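Local coordinates for heme oxygenase 1 (Synechocystis sp., PDB 1WE1), which probably catalyses, as a heme oxygenase, the oxygen-dependent opening of the heme ring to biliverdin IXalpha, with release of carbon monoxide and iron, at residues Glu11-Ser16 against Asp194-Asn199; Ser99-Ala104 against Phe203-Gly208. All blocks are in the same frame, centred on the assembly; numbering follows the deposited sequence.

Overall arrangement
Both contacts use helix 182-205, a long helix of the all-helical heme oxygenase fold that passes beside the heme. In contact 1 its residues 194-199 meet 11-16, which span the end of helix 5-12 and the start of helix 14-21, the helix carrying the axial ligand His17. In contact 2 residues 203-208, at the C-terminal part of helix 182-205 and the start of helix 207-222, meet the start of helix 100-115. The contact centres are about 17 Å apart; contact 1 brings in the N-terminal part of the chain, contact 2 the middle. Contact 1 is apolar across the interface and borders the heme; contact 2 is polar and away from the annotated sites. Asn199 and Phe203 nevertheless both touch the same heme vinyl carbon, CBB.

Contact 1. Residues Glu11-Ser16 against Asp194-Asn199; sequences EGTKKS and DAFAMN. With HEM (protoporphyrin IX containing Fe), chain H.
The hydroxyl oxygen of Thr13 is gripped by two partners, through a hydrogen bond to Leu9 O and a weak one to Tyr125 OH, a heme-binding residue, while the carbon side of the same residue meets Phe196 obliquely. This is the proximal wall of the heme oxygenase fold, where the entry to helix 14-21, which supplies the axial ligand His17, packs on helix 182-205. Thr13 suits the place because it has both polar and apolar branches: OG1 sits between the backbone N and the carbonyl carbon (chi1 56°), which turns it back toward Leu9 and leaves CB and CG2 for the ring. Thr13 CB lies 3.9 Å from Phe196 CE1, with CG2 alongside, and the two side chains cross nearly at right angles. Ser16 adds its CB, also oblique to the ring and 3.9 Å from Phe196 CG; its OG is bonded instead to Asn193 OD1, so a buried hydroxyl is satisfied away from the ring. Small side chains here leave room for a phenylalanine between the two helices and the porphyrin edge. One face of its ring receives the heme methyl CMB, 3.8 Å above the plane and offset toward the rim, and Phe196 CZ reaches the meso carbon CHB at 3.8 Å. One turn on, Asn199 CB touches the vinyl carbon CBB at 3.7 Å. Its ND2 is bonded to Tyr105 OH and also serves its own helix: Asn199 ND2 donates to Ala195 O over 2.9 Å, a bent bond (136°) whose donor lies above the carbonyl plane; Ala195 O also accepts from Asn199 N.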
loop_
_atom_site.group_PDB
_atom_site.type_symbol
_atom_site.label_atom_id
_atom_site.label_comp_id
_atom_site.label_asym_id
_atom_site.label_seq_id
_atom_site.Cartn_x
_atom_site.Cartn_y
_atom_site.Cartn_z
ATOM N N GLU A 11 -7.253 -10.057 -13.014
ATOM C CA GLU A 11 -7.561 -9.596 -14.356
ATOM C C GLU A 11 -8.288 -8.267 -14.284
ATOM O O GLU A 11 -8.064 -7.387 -15.108
ATOM C CB GLU A 11 -8.418 -10.627 -15.100
ATOM C CG GLU A 11 -7.695 -11.939 -15.382
ATOM C CD GLU A 11 -6.468 -11.758 -16.275
ATOM O OE1 GLU A 11 -6.610 -11.182 -17.379
ATOM O OE2 GLU A 11 -5.364 -12.200 -15.876
ATOM N N GLY A 12 -9.142 -8.123 -13.275
ATOM C CA GLY A 12 -9.927 -6.908 -13.106
ATOM C C GLY A 12 -9.206 -5.609 -12.774
ATOM O O GLY A 12 -9.754 -4.530 -12.999
ATOM N N THR A 13 -7.994 -5.697 -12.234
ATOM C CA THR A 13 -7.227 -4.502 -11.893
ATOM C C THR A 13 -6.042 -4.330 -12.838
ATOM O O THR A 13 -5.150 -3.524 -12.587
ATOM C CB THR A 13 -6.702 -4.554 -10.435
ATOM O OG1 THR A 13 -5.934 -5.746 -10.231
ATOM C CG2 THR A 13 -7.848 -4.539 -9.460
ATOM N N LYS A 14 -6.030 -5.095 -13.923
ATOM C CA LYS A 14 -4.949 -5.014 -14.898
ATOM C C LYS A 14 -4.749 -3.563 -15.339
ATOM O O LYS A 14 -3.665 -3.010 -15.194
ATOM C CB LYS A 14 -5.262 -5.898 -16.108
ATOM N N LYS A 15 -5.803 -2.955 -15.871
ATOM C CA LYS A 15 -5.755 -1.571 -16.333
ATOM C C LYS A 15 -5.250 -0.601 -15.255
ATOM O O LYS A 15 -4.278 0.120 -15.464
ATOM C CB LYS A 15 -7.148 -1.141 -16.781
ATOM C CG LYS A 15 -7.251 0.294 -17.256
ATOM C CD LYS A 15 -6.600 0.457 -18.612
ATOM C CE LYS A 15 -6.803 1.853 -19.167
ATOM N NZ LYS A 15 -6.186 1.970 -20.519
ATOM N N SER A 16 -5.919 -0.584 -14.106
ATOM C CA SER A 16 -5.534 0.310 -13.027
ATOM C C SER A 16 -4.073 0.227 -12.624
ATOM O O SER A 16 -3.425 1.251 -12.457
ATOM C CB SER A 16 -6.403 0.069 -11.798
ATOM O OG SER A 16 -7.674 0.666 -11.958
ATOM N N ASP A 194 -11.133 1.096 -6.997
ATOM C CA ASP A 194 -11.336 2.342 -6.270
ATOM C C ASP A 194 -10.081 2.619 -5.438
ATOM O O ASP A 194 -9.535 3.725 -5.471
ATOM C CB ASP A 194 -12.555 2.245 -5.339
ATOM C CG ASP A 194 -13.854 2.649 -6.017
ATOM O OD1 ASP A 194 -14.205 2.057 -7.059
ATOM O OD2 ASP A 194 -14.534 3.564 -5.501
ATOM N N ALA A 195 -9.634 1.605 -4.698
ATOM C CA ALA A 195 -8.450 1.732 -3.862
ATOM C C ALA A 195 -7.247 2.143 -4.699
ATOM O O ALA A 195 -6.479 3.009 -4.296
ATOM C CB ALA A 195 -8.166 0.424 -3.143
ATOM N N PHE A 196 -7.080 1.530 -5.863
ATOM C CA PHE A 196 -5.961 1.892 -6.715
ATOM C C PHE A 196 -5.985 3.398 -6.965
ATOM O O PHE A 196 -4.963 4.072 -6.847
ATOM C CB PHE A 196 -6.030 1.178 -8.067
ATOM C CG PHE A 196 -5.242 -0.088 -8.129
ATOM C CD1 PHE A 196 -5.736 -1.266 -7.574
ATOM C CD2 PHE A 196 -4.006 -0.118 -8.764
ATOM C CE1 PHE A 196 -5.008 -2.450 -7.656
ATOM C CE2 PHE A 196 -3.273 -1.300 -8.847
ATOM C CZ PHE A 196 -3.779 -2.465 -8.291
ATOM N N ALA A 197 -7.157 3.917 -7.319
ATOM C CA ALA A 197 -7.290 5.332 -7.602
ATOM C C ALA A 197 -6.885 6.152 -6.381
ATOM O O ALA A 197 -6.275 7.209 -6.516
ATOM C CB ALA A 197 -8.714 5.653 -8.004
ATOM N N MET A 198 -7.214 5.665 -5.193
ATOM C CA MET A 198 -6.869 6.381 -3.975
ATOM C C MET A 198 -5.358 6.415 -3.707
ATOM O O MET A 198 -4.843 7.357 -3.106
ATOM C CB MET A 198 -7.613 5.774 -2.795
ATOM C CG MET A 198 -9.096 6.008 -2.901
ATOM S SD MET A 198 -10.020 5.487 -1.461
ATOM C CE MET A 198 -10.381 3.755 -1.893
ATOM N N ASN A 199 -4.655 5.382 -4.156
ATOM C CA ASN A 199 -3.214 5.331 -3.994
ATOM C C ASN A 199 -2.645 6.323 -4.989
ATOM O O ASN A 199 -1.763 7.118 -4.672
ATOM C CB ASN A 199 -2.698 3.924 -4.297
ATOM C CG ASN A 199 -2.872 2.992 -3.135
ATOM O OD1 ASN A 199 -2.075 3.000 -2.210
ATOM N ND2 ASN A 199 -3.930 2.201 -3.157
HETATM C CHA HEM H . 1.376 -6.988 -8.625
HETATM C CHB HEM H . -0.823 -3.472 -6.135
HETATM C CHC HEM H . 2.209 -0.318 -8.236
HETATM C CHD HEM H . 5.127 -3.969 -9.323
HETATM C C1A HEM H . 0.398 -6.318 -7.858
HETATM C C2A HEM H . -0.812 -6.898 -7.299
HETATM C C3A HEM H . -1.459 -5.892 -6.636
HETATM C C4A HEM H . -0.591 -4.709 -6.740
HETATM C CMA HEM H . -2.771 -5.935 -5.913
HETATM C CAA HEM H . -1.226 -8.359 -7.388
HETATM C CBA HEM H . -1.812 -8.804 -8.751
HETATM C CGA HEM H . -2.210 -10.164 -8.804
HETATM O O1A HEM H . -3.480 -10.385 -8.688
HETATM O O2A HEM H . -1.411 -11.111 -8.943
HETATM C C1B HEM H . -0.207 -2.270 -6.518
HETATM C C2B HEM H . -0.672 -0.937 -6.138
HETATM C C3B HEM H . 0.214 -0.051 -6.679
HETATM C C4B HEM H . 1.166 -0.846 -7.452
HETATM C CMB HEM H . -1.886 -0.669 -5.285
HETATM C CAB HEM H . 0.290 1.454 -6.505
HETATM C CBB HEM H . -0.925 2.227 -7.083
HETATM C C1C HEM H . 3.318 -1.017 -8.644
HETATM C C2C HEM H . 4.568 -0.434 -9.110
HETATM C C3C HEM H . 5.269 -1.464 -9.624
HETATM C C4C HEM H . 4.616 -2.682 -9.204
HETATM C CMC HEM H . 4.934 1.034 -9.001
HETATM C CAC HEM H . 6.514 -1.384 -10.511
HETATM C CBC HEM H . 7.810 -1.390 -9.652
HETATM C C1D HEM H . 4.367 -5.159 -9.214
HETATM C C2D HEM H . 4.866 -6.486 -9.568
HETATM C C3D HEM H . 3.835 -7.336 -9.330
HETATM C C4D HEM H . 2.682 -6.514 -8.886
HETATM C CMD HEM H . 6.246 -6.730 -10.090
HETATM C CAD HEM H . 3.762 -8.838 -9.465
HETATM C CBD HEM H . 3.146 -9.293 -10.863
HETATM C CGD HEM H . 2.813 -10.668 -10.899
HETATM O O1D HEM H . 2.232 -11.222 -9.891
HETATM O O2D HEM H . 3.076 -11.365 -11.920
HETATM N NA HEM H . 0.505 -4.988 -7.527
HETATM N NB HEM H . 0.918 -2.202 -7.310
HETATM N NC HEM H . 3.382 -2.421 -8.668
HETATM N ND HEM H . 3.050 -5.220 -8.764
HETATM FE FE HEM H . 1.957 -3.721 -8.082
HETATM O O HOH W 1 2.695 -3.987 -6.461
#

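Contact 2. Residues Ser99-Ala104 against Phe203-Gly208; sequences SAAGQA and FNELEG. With HEM (protoporphyrin IX containing Fe), chain H.
Glu205 extends its carboxylate to the first turn of helix 100-115, where Ala101 N donates to OE1 and Ser99 OG to OE2. Ser99 is the N-cap of that helix, and its OG in turn accepts from Gly102 N at 3.2 Å, with an angle of 161° at the hydrogen. A serine suits the post because one small hydroxyl can cap a backbone N-H and still donate outward. The chain of Glu205 is extended beyond CG, and this length carries the acid across to the neighbouring helix. The bond from Ala101 N to Glu205 OE1 is 2.8 Å long. It is fairly straight, at 155°, and arrives on the syn side, 28° out of the carboxylate plane. The modelled separation of Ser99 OG and Glu205 OE2 is very short, so its exact length is doubtful. Packing is close here: the small methyl of the buried Ala101 lets the acid lie close against the helix, and also touches Lys201 and Met202. Toward solvent the fit is looser, with the exposed Ala100 bringing its CB no nearer than 4.0 Å to Glu205 OE1. Phe203 leaves this polar link behind, its CE2 meeting the heme vinyl carbon CBB at 3.7 Å. Replacing Glu205 by an alanine would probably leave Ala101 N and the Ser99 hydroxyl without these acceptors and open a gap between the helices. A carboxylate at the amino end of a helix is likely to be steadied in its negative form by the helix dipole, so the link should be electrostatic as well as hydrogen-bonded.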
loop_
_atom_site.group_PDB
_atom_site.type_symbol
_atom_site.label_atom_id
_atom_site.label_comp_id
_atom_site.label_asym_id
_atom_site.label_seq_id
_atom_site.Cartn_x
_atom_site.Cartn_y
_atom_site.Cartn_z
ATOM N N SER A 99 -2.162 13.630 4.515
ATOM C CA SER A 99 -2.661 14.558 3.499
ATOM C C SER A 99 -4.167 14.348 3.259
ATOM O O SER A 99 -4.761 13.383 3.756
ATOM C CB SER A 99 -1.923 14.346 2.186
ATOM O OG SER A 99 -2.391 13.167 1.567
ATOM N N ALA A 100 -4.783 15.240 2.484
ATOM C CA ALA A 100 -6.211 15.118 2.194
ATOM C C ALA A 100 -6.524 13.799 1.487
ATOM O O ALA A 100 -7.474 13.124 1.849
ATOM C CB ALA A 100 -6.699 16.298 1.347
ATOM N N ALA A 101 -5.731 13.429 0.487
ATOM C CA ALA A 101 -5.973 12.176 -0.225
ATOM C C ALA A 101 -5.814 11.015 0.741
ATOM O O ALA A 101 -6.592 10.053 0.719
ATOM C CB ALA A 101 -5.004 12.019 -1.368
ATOM N N GLY A 102 -4.805 11.114 1.598
ATOM C CA GLY A 102 -4.574 10.065 2.565
ATOM C C GLY A 102 -5.749 9.944 3.511
ATOM O O GLY A 102 -6.118 8.847 3.911
ATOM N N GLN A 103 -6.342 11.076 3.878
ATOM C CA GLN A 103 -7.480 11.061 4.791
ATOM C C GLN A 103 -8.681 10.428 4.096
ATOM O O GLN A 103 -9.421 9.649 4.704
ATOM C CB GLN A 103 -7.818 12.483 5.249
ATOM C CG GLN A 103 -8.959 12.556 6.259
ATOM C CD GLN A 103 -8.654 11.817 7.554
ATOM O OE1 GLN A 103 -7.782 12.225 8.327
ATOM N NE2 GLN A 103 -9.374 10.721 7.798
ATOM N N ALA A 104 -8.869 10.765 2.824
ATOM C CA ALA A 104 -9.973 10.207 2.059
ATOM C C ALA A 104 -9.797 8.685 2.026
ATOM O O ALA A 104 -10.759 7.929 2.162
ATOM C CB ALA A 104 -9.982 10.780 0.638
ATOM N N PHE A 203 -0.043 9.791 -4.728
ATOM C CA PHE A 203 1.162 9.987 -5.534
ATOM C C PHE A 203 1.132 11.331 -6.247
ATOM O O PHE A 203 2.125 12.065 -6.259
ATOM C CB PHE A 203 1.311 8.899 -6.597
ATOM C CG PHE A 203 1.437 7.507 -6.053
ATOM C CD1 PHE A 203 1.954 7.272 -4.783
ATOM C CD2 PHE A 203 1.087 6.413 -6.849
ATOM C CE1 PHE A 203 2.124 5.962 -4.310
ATOM C CE2 PHE A 203 1.251 5.095 -6.395
ATOM C CZ PHE A 203 1.771 4.865 -5.124
ATOM N N ASN A 204 -0.003 11.642 -6.864
ATOM C CA ASN A 204 -0.152 12.906 -7.576
ATOM C C ASN A 204 0.035 14.115 -6.642
ATOM O O ASN A 204 0.535 15.159 -7.068
ATOM C CB ASN A 204 -1.518 12.971 -8.265
ATOM C CG ASN A 204 -1.577 12.110 -9.509
ATOM O OD1 ASN A 204 -0.660 12.133 -10.336
ATOM N ND2 ASN A 204 -2.663 11.352 -9.659
ATOM N N GLU A 205 -0.360 13.963 -5.378
ATOM C CA GLU A 205 -0.210 15.027 -4.385
ATOM C C GLU A 205 1.265 15.368 -4.185
ATOM O O GLU A 205 1.611 16.459 -3.731
ATOM C CB GLU A 205 -0.767 14.595 -3.029
ATOM C CG GLU A 205 -2.218 14.889 -2.791
ATOM C CD GLU A 205 -2.660 14.428 -1.413
ATOM O OE1 GLU A 205 -3.770 14.802 -0.979
ATOM O OE2 GLU A 205 -1.895 13.676 -0.766
ATOM N N LEU A 206 2.136 14.428 -4.517
ATOM C CA LEU A 206 3.546 14.661 -4.322
ATOM C C LEU A 206 4.268 15.159 -5.548
ATOM O O LEU A 206 5.448 15.464 -5.468
ATOM C CB LEU A 206 4.211 13.390 -3.807
ATOM C CG LEU A 206 4.191 13.139 -2.297
ATOM C CD1 LEU A 206 3.106 13.965 -1.606
ATOM C CD2 LEU A 206 3.997 11.661 -2.056
ATOM N N GLU A 207 3.572 15.273 -6.672
ATOM C CA GLU A 207 4.232 15.729 -7.891
ATOM C C GLU A 207 4.940 17.056 -7.692
ATOM O O GLU A 207 6.121 17.180 -8.020
ATOM C CB GLU A 207 3.244 15.846 -9.050
ATOM C CG GLU A 207 3.920 16.099 -10.387
ATOM C CD GLU A 207 2.994 15.873 -11.574
ATOM O OE1 GLU A 207 2.512 14.728 -11.752
ATOM O OE2 GLU A 207 2.746 16.839 -12.335
ATOM N N GLY A 208 4.226 18.043 -7.154
ATOM C CA GLY A 208 4.817 19.349 -6.914
ATOM C C GLY A 208 6.037 19.329 -6.000
ATOM O O GLY A 208 7.015 20.039 -6.252
HETATM C CHA HEM H . 1.376 -6.988 -8.625
HETATM C CHB HEM H . -0.823 -3.472 -6.135
HETATM C CHC HEM H . 2.209 -0.318 -8.236
HETATM C CHD HEM H . 5.127 -3.969 -9.323
HETATM C C1A HEM H . 0.398 -6.318 -7.858
HETATM C C2A HEM H . -0.812 -6.898 -7.299
HETATM C C3A HEM H . -1.459 -5.892 -6.636
HETATM C C4A HEM H . -0.591 -4.709 -6.740
HETATM C CMA HEM H . -2.771 -5.935 -5.913
HETATM C CAA HEM H . -1.226 -8.359 -7.388
HETATM C CBA HEM H . -1.812 -8.804 -8.751
HETATM C CGA HEM H . -2.210 -10.164 -8.804
HETATM O O1A HEM H . -3.480 -10.385 -8.688
HETATM O O2A HEM H . -1.411 -11.111 -8.943
HETATM C C1B HEM H . -0.207 -2.270 -6.518
HETATM C C2B HEM H . -0.672 -0.937 -6.138
HETATM C C3B HEM H . 0.214 -0.051 -6.679
HETATM C C4B HEM H . 1.166 -0.846 -7.452
HETATM C CMB HEM H . -1.886 -0.669 -5.285
HETATM C CAB HEM H . 0.290 1.454 -6.505
HETATM C CBB HEM H . -0.925 2.227 -7.083
HETATM C C1C HEM H . 3.318 -1.017 -8.644
HETATM C C2C HEM H . 4.568 -0.434 -9.110
HETATM C C3C HEM H . 5.269 -1.464 -9.624
HETATM C C4C HEM H . 4.616 -2.682 -9.204
HETATM C CMC HEM H . 4.934 1.034 -9.001
HETATM C CAC HEM H . 6.514 -1.384 -10.511
HETATM C CBC HEM H . 7.810 -1.390 -9.652
HETATM C C1D HEM H . 4.367 -5.159 -9.214
HETATM C C2D HEM H . 4.866 -6.486 -9.568
HETATM C C3D HEM H . 3.835 -7.336 -9.330
HETATM C C4D HEM H . 2.682 -6.514 -8.886
HETATM C CMD HEM H . 6.246 -6.730 -10.090
HETATM C CAD HEM H . 3.762 -8.838 -9.465
HETATM C CBD HEM H . 3.146 -9.293 -10.863
HETATM C CGD HEM H . 2.813 -10.668 -10.899
HETATM O O1D HEM H . 2.232 -11.222 -9.891
HETATM O O2D HEM H . 3.076 -11.365 -11.920
HETATM N NA HEM H . 0.505 -4.988 -7.527
HETATM N NB HEM H . 0.918 -2.202 -7.310
HETATM N NC HEM H . 3.382 -2.421 -8.668
HETATM N ND HEM H . 3.050 -5.220 -8.764
HETATM FE FE HEM H . 1.957 -3.721 -8.082
HETATM O O HOH W 1 2.695 -3.987 -6.461
#